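Local coordinates for protein endoribonuclease MazF3 (Mycobacterium tuberculosis, PDB 5UCT) that cleaves mRNA and 23S rRNA, mainly after the first two uridines of the sequence UUCCU, as the toxin of a type II toxin-antitoxin system, at residues A[2-10]-A[15-24]; A[45-53]-A[77-88]. All coordinates share one frame; numbering follows the deposited sequence.

Contact 1 (A[2-10]-A[15-24]); sequences RPIHIAQLD and VLILTREVVR
Arg2 reaches the end of the strand that contains Ile17 by folding its own side chain. Its CG is anti to the backbone N (chi1 -164°), and bends at the next two torsions carry the chain past Leu16, whose CD1 lies 3.6 Å from Arg2 CG. The guanidinium then meets the second segment with its edge: Arg2 NH1 makes a nearly straight but weak bond of 3.5 Å to Ile17 O and stands 2.9 Å from Leu18 O. The stronger partner of this group is Phe96 of the second subunit, whose carbonyl takes Arg2 NH2, so one guanidinium spans the hairpin and the dimer interface. Strands 3-8 and 12-17 form this antiparallel hairpin, part of the curled sheet of the SH3-like PemK/MazF fold. Among the backbone bonds that join its strands are Val15 N to His5 O at 2.9 Å and the longer Ile17 N to Pro3 O at 3.3 Å. Side chains add to these bonds along the hairpin and just beyond it. Both methyls of Val15 lie against Ala7 CB, and CG1 also meets Leu9 CD2 tip to tip at 3.7 Å. Ile17 crosses Pro3 at about a right angle, and its CG1 continues to the edge of the His5 ring, 3.3 Å from ND1 and near the ring plane. On Ile17, CG1 sits beside the backbone N (chi1 -56°), which turns this branch toward both partners. The His5 and Arg24 side chains approach from opposite directions, with guanidinium and imidazole planes 82° apart and Arg24 NH1 obliquely placed close to His5 CE1.

Contact 2 (A[45-53]-A[77-88]); sequences EVPVDAVNG and IGYLLASQEPAL
The amides of Asn52 and Gln84 approach from opposite directions and lie nearly coplanar, 29° apart, joined by a bond lying in the amide plane of Asn52. Asn52 ND2 gives both of its hydrogens within that plane: one goes to Gln84 OE1 at 3.1 Å, the other to Tyr79 O at 3.3 Å, and each acceptor is met on a lone pair in its carbonyl plane. The oxygen of the same amide, Asn52 OD1, takes the backbone N of Asp49 at 2.8 Å. Three bonds thus grip this buried amide and fix its rotation, with CG beside the backbone N (chi1 -54°) to bring it across to the second segment. Gln84 OE1 also receives a weak bond from Leu81 N, while its NE2 lies near Pro47 O without the angle for a bond. In the PemK/MazF fold these bonds tie the loop after strand 45-48 to the turn that leads from strand 73-79 into helix 85-96. Apolar groups continue the contact beyond the amides. Val48 CG1 meets Leu80 CD1 at 4.0 Å, the two side chains crossing at about a right angle, and Val51 CG1 touches Leu81 CD1 in the same manner nearer the surface. Earlier in strand 45-48, Val46 turns CG2 to helix 85-96, 4.1 Å from Leu88 CA; Val60 of strand 58-61 also packs on this valine. Where the loop runs back beside strand 73-79, the main chains come so close that Gly78 CA makes a C-H...O contact of 3.2 Å with Asn52 O.

Contact 1 closes before contact 2 opens along the chain, yet their centres are only about 13 Å apart. Strand 3-8 of contact 1 is the antiparallel neighbour of strand 73-79, whose end belongs to contact 2, and the two are probably joined by backbone hydrogen bonds from Ile77 N to Ile4 O and, just past the strand ends, from Leu80 N to Arg2 O. The N-terminal hairpin is thereby continuous with the strand that leads into helix 85-96. Leu88 of that helix packs on both Arg2 and Leu16. The pair illustrates how a local hairpin and a longer-range contact, with segments 24 residues apart, build one small toxin domain; both touch the second subunit, contact 2 through Leu88.

Contact 1 (A[2-10]-A[15-24])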
loop_
_atom_site.group_PDB
_atom_site.type_symbol
_atom_site.label_atom_id
_atom_site.label_comp_id
_atom_site.label_asym_id
_atom_site.label_seq_id
_atom_site.Cartn_x
_atom_site.Cartn_y
_atom_site.Cartn_z
ATOM N N ARG A 2 -14.136 6.673 3.574
ATOM C CA ARG A 2 -12.919 6.191 4.216
ATOM C C ARG A 2 -13.239 5.486 5.536
ATOM O O ARG A 2 -12.903 5.992 6.608
ATOM C CB ARG A 2 -11.957 7.355 4.454
ATOM C CG ARG A 2 -10.533 6.941 4.753
ATOM C CD ARG A 2 -9.864 6.348 3.525
ATOM N NE ARG A 2 -9.555 7.364 2.526
ATOM C CZ ARG A 2 -8.977 7.114 1.355
ATOM N NH1 ARG A 2 -8.642 5.874 1.023
ATOM N NH2 ARG A 2 -8.734 8.108 0.512
ATOM N N PRO A 3 -13.876 4.320 5.461
ATOM C CA PRO A 3 -14.359 3.653 6.674
ATOM C C PRO A 3 -13.244 2.929 7.420
ATOM O O PRO A 3 -12.115 2.794 6.947
ATOM C CB PRO A 3 -15.395 2.661 6.134
ATOM C CG PRO A 3 -14.892 2.321 4.781
ATOM C CD PRO A 3 -14.234 3.570 4.243
ATOM N N ILE A 4 -13.598 2.458 8.616
ATOM C CA ILE A 4 -12.686 1.754 9.513
ATOM C C ILE A 4 -13.355 0.448 9.916
ATOM O O ILE A 4 -14.317 0.456 10.695
ATOM C CB ILE A 4 -12.340 2.584 10.758
ATOM C CG1 ILE A 4 -11.819 3.967 10.369
ATOM C CG2 ILE A 4 -11.330 1.848 11.626
ATOM C CD1 ILE A 4 -11.387 4.805 11.559
ATOM N N HIS A 5 -12.846 -0.668 9.408
ATOM C CA HIS A 5 -13.359 -1.991 9.732
ATOM C C HIS A 5 -12.402 -2.718 10.668
ATOM O O HIS A 5 -11.260 -2.303 10.882
ATOM C CB HIS A 5 -13.568 -2.828 8.464
ATOM C CG HIS A 5 -14.613 -2.284 7.541
ATOM N ND1 HIS A 5 -14.337 -1.331 6.584
ATOM C CD2 HIS A 5 -15.932 -2.563 7.425
ATOM C CE1 HIS A 5 -15.442 -1.045 5.920
ATOM N NE2 HIS A 5 -16.424 -1.778 6.411
ATOM N N ILE A 6 -12.893 -3.813 11.232
ATOM C CA ILE A 6 -12.047 -4.821 11.860
ATOM C C ILE A 6 -11.654 -5.823 10.787
ATOM O O ILE A 6 -12.489 -6.234 9.973
ATOM C CB ILE A 6 -12.772 -5.507 13.034
ATOM C CG1 ILE A 6 -13.143 -4.485 14.108
ATOM C CG2 ILE A 6 -11.911 -6.610 13.631
ATOM C CD1 ILE A 6 -13.883 -5.073 15.294
ATOM N N ALA A 7 -10.382 -6.211 10.764
ATOM C CA ALA A 7 -9.894 -7.129 9.748
ATOM C C ALA A 7 -9.038 -8.210 10.390
ATOM O O ALA A 7 -8.437 -8.004 11.449
ATOM C CB ALA A 7 -9.086 -6.400 8.667
ATOM N N GLN A 8 -8.985 -9.365 9.729
ATOM C CA GLN A 8 -8.184 -10.499 10.181
ATOM C C GLN A 8 -6.838 -10.449 9.464
ATOM O O GLN A 8 -6.699 -10.946 8.344
ATOM C CB GLN A 8 -8.907 -11.815 9.920
ATOM C CG GLN A 8 -8.199 -13.030 10.499
ATOM C CD GLN A 8 -8.176 -13.015 12.013
ATOM O OE1 GLN A 8 -9.126 -12.565 12.653
ATOM N NE2 GLN A 8 -7.087 -13.503 12.596
ATOM N N LEU A 9 -5.849 -9.835 10.111
ATOM C CA LEU A 9 -4.481 -9.855 9.610
ATOM C C LEU A 9 -3.761 -11.065 10.188
ATOM O O LEU A 9 -4.264 -12.190 10.096
ATOM C CB LEU A 9 -3.750 -8.559 9.970
ATOM C CG LEU A 9 -3.969 -7.348 9.057
ATOM C CD1 LEU A 9 -3.614 -7.701 7.624
ATOM C CD2 LEU A 9 -5.393 -6.812 9.141
ATOM N N ASP A 10 -2.584 -10.857 10.784
ATOM C CA ASP A 10 -2.014 -11.906 11.622
ATOM C C ASP A 10 -2.892 -12.150 12.841
ATOM O O ASP A 10 -2.965 -13.277 13.345
ATOM C CB ASP A 10 -0.589 -11.544 12.042
ATOM C CG ASP A 10 -0.497 -10.170 12.677
ATOM O OD1 ASP A 10 -1.513 -9.445 12.680
ATOM O OD2 ASP A 10 0.593 -9.816 13.171
ATOM N N VAL A 15 -8.497 -1.483 10.949
ATOM C CA VAL A 15 -7.803 -1.124 9.718
ATOM C C VAL A 15 -8.493 0.058 9.053
ATOM O O VAL A 15 -9.693 0.291 9.235
ATOM C CB VAL A 15 -7.722 -2.312 8.733
ATOM C CG1 VAL A 15 -6.897 -3.446 9.322
ATOM C CG2 VAL A 15 -9.117 -2.791 8.358
ATOM N N LEU A 16 -7.716 0.809 8.274
ATOM C CA LEU A 16 -8.223 1.897 7.448
ATOM C C LEU A 16 -8.328 1.403 6.012
ATOM O O LEU A 16 -7.330 0.971 5.431
ATOM C CB LEU A 16 -7.304 3.117 7.518
ATOM C CG LEU A 16 -7.730 4.368 6.740
ATOM C CD1 LEU A 16 -8.985 4.997 7.333
ATOM C CD2 LEU A 16 -6.598 5.383 6.685
ATOM N N ILE A 17 -9.528 1.470 5.444
ATOM C CA ILE A 17 -9.735 1.024 4.069
ATOM C C ILE A 17 -9.039 2.007 3.131
ATOM O O ILE A 17 -9.523 3.121 2.914
ATOM C CB ILE A 17 -11.224 0.899 3.733
ATOM C CG1 ILE A 17 -11.921 -0.045 4.716
ATOM C CG2 ILE A 17 -11.395 0.430 2.302
ATOM C CD1 ILE A 17 -11.381 -1.465 4.718
ATOM N N LEU A 18 -7.899 1.597 2.572
ATOM C CA LEU A 18 -7.183 2.461 1.642
ATOM C C LEU A 18 -7.806 2.429 0.254
ATOM O O LEU A 18 -7.861 3.461 -0.425
ATOM C CB LEU A 18 -5.711 2.060 1.573
ATOM C CG LEU A 18 -4.873 2.417 2.795
ATOM C CD1 LEU A 18 -3.405 2.169 2.511
ATOM C CD2 LEU A 18 -5.110 3.867 3.195
ATOM N N THR A 19 -8.268 1.258 -0.184
ATOM C CA THR A 19 -8.934 1.147 -1.474
ATOM C C THR A 19 -10.110 2.113 -1.549
ATOM O O THR A 19 -10.866 2.272 -0.586
ATOM C CB THR A 19 -9.420 -0.287 -1.702
ATOM O OG1 THR A 19 -8.323 -1.196 -1.555
ATOM C CG2 THR A 19 -10.013 -0.437 -3.098
ATOM N N ARG A 20 -10.245 2.773 -2.697
ATOM C CA ARG A 20 -11.343 3.705 -2.909
ATOM C C ARG A 20 -12.680 2.994 -2.756
ATOM O O ARG A 20 -12.872 1.889 -3.272
ATOM C CB ARG A 20 -11.223 4.336 -4.297
ATOM C CG ARG A 20 -11.104 3.328 -5.436
ATOM C CD ARG A 20 -10.624 3.962 -6.734
ATOM N NE ARG A 20 -10.652 3.005 -7.841
ATOM C CZ ARG A 20 -9.717 2.087 -8.064
ATOM N NH1 ARG A 20 -8.669 1.994 -7.258
ATOM N NH2 ARG A 20 -9.832 1.260 -9.092
ATOM N N GLU A 21 -13.607 3.626 -2.032
ATOM C CA GLU A 21 -14.937 3.049 -1.875
ATOM C C GLU A 21 -15.715 3.019 -3.184
ATOM O O GLU A 21 -16.758 2.359 -3.253
ATOM C CB GLU A 21 -15.728 3.816 -0.812
ATOM C CG GLU A 21 -16.905 3.031 -0.246
ATOM C CD GLU A 21 -17.642 3.774 0.847
ATOM O OE1 GLU A 21 -17.129 4.809 1.317
ATOM O OE2 GLU A 21 -18.737 3.318 1.236
ATOM N N VAL A 22 -15.226 3.707 -4.217
ATOM C CA VAL A 22 -15.893 3.701 -5.514
ATOM C C VAL A 22 -15.946 2.290 -6.088
ATOM O O VAL A 22 -16.971 1.867 -6.636
ATOM C CB VAL A 22 -15.185 4.683 -6.467
ATOM C CG1 VAL A 22 -15.730 4.557 -7.877
ATOM C CG2 VAL A 22 -15.328 6.109 -5.954
ATOM N N VAL A 23 -14.859 1.532 -5.951
ATOM C CA VAL A 23 -14.729 0.224 -6.580
ATOM C C VAL A 23 -14.790 -0.908 -5.559
ATOM O O VAL A 23 -14.607 -2.078 -5.922
ATOM C CB VAL A 23 -13.441 0.149 -7.422
ATOM C CG1 VAL A 23 -12.223 -0.097 -6.535
ATOM C CG2 VAL A 23 -13.562 -0.901 -8.525
ATOM N N ARG A 24 -15.070 -0.597 -4.291
ATOM C CA ARG A 24 -15.063 -1.629 -3.253
ATOM C C ARG A 24 -16.038 -2.770 -3.515
ATOM O O ARG A 24 -15.620 -3.936 -3.418
ATOM C CB ARG A 24 -15.319 -0.989 -1.886
ATOM C CG ARG A 24 -14.106 -0.287 -1.321
ATOM C CD ARG A 24 -13.711 -0.839 0.029
ATOM N NE ARG A 24 -14.592 -0.384 1.097
ATOM C CZ ARG A 24 -15.462 -1.164 1.731
ATOM N NH1 ARG A 24 -16.224 -0.663 2.695
ATOM N NH2 ARG A 24 -15.566 -2.446 1.410
#

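Contact 2 (A[45-53]-A[77-88])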
loop_
_atom_site.group_PDB
_atom_site.type_symbol
_atom_site.label_atom_id
_atom_site.label_comp_id
_atom_site.label_asym_id
_atom_site.label_seq_id
_atom_site.Cartn_x
_atom_site.Cartn_y
_atom_site.Cartn_z
ATOM N N GLU A 45 2.619 8.119 10.076
ATOM C CA GLU A 45 1.521 7.765 10.959
ATOM C C GLU A 45 0.465 8.863 10.939
ATOM O O GLU A 45 0.778 10.045 10.761
ATOM C CB GLU A 45 2.020 7.538 12.388
ATOM C CG GLU A 45 3.066 6.438 12.517
ATOM C CD GLU A 45 3.655 6.355 13.912
ATOM O OE1 GLU A 45 3.531 7.337 14.673
ATOM O OE2 GLU A 45 4.239 5.305 14.249
ATOM N N VAL A 46 -0.795 8.462 11.115
ATOM C CA VAL A 46 -1.916 9.386 11.187
ATOM C C VAL A 46 -2.661 9.115 12.488
ATOM O O VAL A 46 -3.133 7.993 12.703
ATOM C CB VAL A 46 -2.868 9.261 9.987
ATOM C CG1 VAL A 46 -4.005 10.265 10.107
ATOM C CG2 VAL A 46 -2.113 9.471 8.683
ATOM N N PRO A 47 -2.789 10.088 13.385
ATOM C CA PRO A 47 -3.416 9.815 14.684
ATOM C C PRO A 47 -4.915 9.587 14.564
ATOM O O PRO A 47 -5.613 10.277 13.816
ATOM C CB PRO A 47 -3.111 11.077 15.501
ATOM C CG PRO A 47 -1.991 11.760 14.772
ATOM C CD PRO A 47 -2.199 11.435 13.330
ATOM N N VAL A 48 -5.400 8.596 15.313
ATOM C CA VAL A 48 -6.825 8.332 15.478
ATOM C C VAL A 48 -7.066 8.020 16.949
ATOM O O VAL A 48 -6.183 7.517 17.647
ATOM C CB VAL A 48 -7.316 7.174 14.578
ATOM C CG1 VAL A 48 -7.296 7.588 13.112
ATOM C CG2 VAL A 48 -6.465 5.933 14.796
ATOM N N ASP A 49 -8.265 8.328 17.431
ATOM C CA ASP A 49 -8.542 8.212 18.860
ATOM C C ASP A 49 -9.942 7.636 19.046
ATOM O O ASP A 49 -10.515 7.024 18.138
ATOM C CB ASP A 49 -8.355 9.573 19.548
ATOM C CG ASP A 49 -7.934 9.442 20.999
ATOM O OD1 ASP A 49 -8.427 8.519 21.684
ATOM O OD2 ASP A 49 -7.107 10.259 21.454
ATOM N N ALA A 50 -10.500 7.830 20.246
ATOM C CA ALA A 50 -11.817 7.291 20.569
ATOM C C ALA A 50 -12.920 7.917 19.732
ATOM O O ALA A 50 -13.989 7.314 19.584
ATOM C CB ALA A 50 -12.115 7.492 22.056
ATOM N N VAL A 51 -12.689 9.115 19.192
ATOM C CA VAL A 51 -13.650 9.719 18.275
ATOM C C VAL A 51 -13.848 8.829 17.055
ATOM O O VAL A 51 -14.977 8.623 16.594
ATOM C CB VAL A 51 -13.187 11.135 17.883
ATOM C CG1 VAL A 51 -13.978 11.650 16.692
ATOM C CG2 VAL A 51 -13.319 12.080 19.069
ATOM N N ASN A 52 -12.757 8.270 16.529
ATOM C CA ASN A 52 -12.858 7.422 15.346
ATOM C C ASN A 52 -13.532 6.092 15.669
ATOM O O ASN A 52 -14.261 5.544 14.835
ATOM C CB ASN A 52 -11.470 7.196 14.747
ATOM C CG ASN A 52 -10.737 8.495 14.470
ATOM O OD1 ASN A 52 -9.998 8.997 15.316
ATOM N ND2 ASN A 52 -10.941 9.049 13.280
ATOM N N GLY A 53 -13.305 5.560 16.869
ATOM C CA GLY A 53 -13.970 4.337 17.278
ATOM C C GLY A 53 -13.097 3.371 18.054
ATOM O O GLY A 53 -13.427 2.188 18.172
ATOM N N ILE A 77 -16.577 -0.395 12.129
ATOM C CA ILE A 77 -16.533 0.220 13.452
ATOM C C ILE A 77 -15.865 1.589 13.396
ATOM O O ILE A 77 -14.779 1.790 13.953
ATOM C CB ILE A 77 -15.825 -0.698 14.469
ATOM C CG1 ILE A 77 -14.488 -1.200 13.918
ATOM C CG2 ILE A 77 -16.723 -1.868 14.853
ATOM C CD1 ILE A 77 -13.332 -1.011 14.881
ATOM N N GLY A 78 -16.514 2.548 12.739
ATOM C CA GLY A 78 -16.060 3.916 12.810
ATOM C C GLY A 78 -15.856 4.511 11.436
ATOM O O GLY A 78 -16.362 4.001 10.431
ATOM N N TYR A 79 -15.093 5.601 11.409
ATOM C CA TYR A 79 -14.904 6.401 10.210
ATOM C C TYR A 79 -13.676 7.276 10.410
ATOM O O TYR A 79 -13.371 7.685 11.534
ATOM C CB TYR A 79 -16.135 7.272 9.931
ATOM C CG TYR A 79 -16.401 7.553 8.473
ATOM C CD1 TYR A 79 -15.723 6.869 7.477
ATOM C CD2 TYR A 79 -17.333 8.508 8.092
ATOM C CE1 TYR A 79 -15.970 7.125 6.142
ATOM C CE2 TYR A 79 -17.584 8.772 6.761
ATOM C CZ TYR A 79 -16.900 8.077 5.790
ATOM O OH TYR A 79 -17.147 8.335 4.462
ATOM N N LEU A 80 -12.970 7.552 9.318
ATOM C CA LEU A 80 -11.910 8.551 9.332
ATOM C C LEU A 80 -12.522 9.896 8.968
ATOM O O LEU A 80 -13.090 10.048 7.880
ATOM C CB LEU A 80 -10.781 8.195 8.364
ATOM C CG LEU A 80 -9.577 9.142 8.420
ATOM C CD1 LEU A 80 -8.727 8.876 9.658
ATOM C CD2 LEU A 80 -8.732 9.058 7.156
ATOM N N LEU A 81 -12.420 10.860 9.879
ATOM C CA LEU A 81 -13.015 12.170 9.653
ATOM C C LEU A 81 -12.421 12.815 8.408
ATOM O O LEU A 81 -11.230 12.670 8.122
ATOM C CB LEU A 81 -12.804 13.072 10.872
ATOM C CG LEU A 81 -13.807 12.982 12.028
ATOM C CD1 LEU A 81 -13.906 11.572 12.595
ATOM C CD2 LEU A 81 -13.432 13.969 13.122
ATOM N N ALA A 82 -13.269 13.521 7.657
ATOM C CA ALA A 82 -12.828 14.142 6.413
ATOM C C ALA A 82 -11.751 15.193 6.641
ATOM O O ALA A 82 -11.001 15.507 5.710
ATOM C CB ALA A 82 -14.021 14.765 5.686
ATOM N N SER A 83 -11.657 15.747 7.852
ATOM C CA SER A 83 -10.589 16.689 8.161
ATOM C C SER A 83 -9.229 16.009 8.249
ATOM O O SER A 83 -8.202 16.689 8.147
ATOM C CB SER A 83 -10.896 17.423 9.468
ATOM O OG SER A 83 -11.096 16.508 10.531
ATOM N N GLN A 84 -9.197 14.690 8.437
ATOM C CA GLN A 84 -7.951 13.937 8.479
ATOM C C GLN A 84 -7.483 13.481 7.104
ATOM O O GLN A 84 -6.359 12.978 6.986
ATOM C CB GLN A 84 -8.104 12.715 9.395
ATOM C CG GLN A 84 -8.351 13.059 10.855
ATOM C CD GLN A 84 -8.717 11.845 11.683
ATOM O OE1 GLN A 84 -9.804 11.287 11.539
ATOM N NE2 GLN A 84 -7.807 11.426 12.555
ATOM N N GLU A 85 -8.315 13.644 6.075
ATOM C CA GLU A 85 -7.933 13.212 4.734
ATOM C C GLU A 85 -6.655 13.859 4.207
ATOM O O GLU A 85 -5.846 13.138 3.596
ATOM C CB GLU A 85 -9.096 13.460 3.766
ATOM C CG GLU A 85 -10.279 12.531 3.974
ATOM C CD GLU A 85 -9.942 11.085 3.665
ATOM O OE1 GLU A 85 -9.083 10.845 2.791
ATOM O OE2 GLU A 85 -10.533 10.186 4.297
ATOM N N PRO A 86 -6.408 15.166 4.375
ATOM C CA PRO A 86 -5.140 15.717 3.867
ATOM C C PRO A 86 -3.913 15.068 4.482
ATOM O O PRO A 86 -2.911 14.863 3.786
ATOM C CB PRO A 86 -5.236 17.208 4.225
ATOM C CG PRO A 86 -6.266 17.283 5.297
ATOM C CD PRO A 86 -7.257 16.225 4.951
ATOM N N ALA A 87 -3.965 14.733 5.775
ATOM C CA ALA A 87 -2.822 14.090 6.413
ATOM C C ALA A 87 -2.611 12.672 5.902
ATOM O O ALA A 87 -1.467 12.203 5.840
ATOM C CB ALA A 87 -3.000 14.088 7.931
ATOM N N LEU A 88 -3.695 11.973 5.547
ATOM C CA LEU A 88 -3.562 10.626 4.997
ATOM C C LEU A 88 -2.762 10.643 3.702
ATOM O O LEU A 88 -1.817 9.862 3.530
ATOM C CB LEU A 88 -4.939 10.011 4.759
ATOM C CG LEU A 88 -4.916 8.714 3.947
ATOM C CD1 LEU A 88 -4.211 7.611 4.720
ATOM C CD2 LEU A 88 -6.322 8.289 3.546
#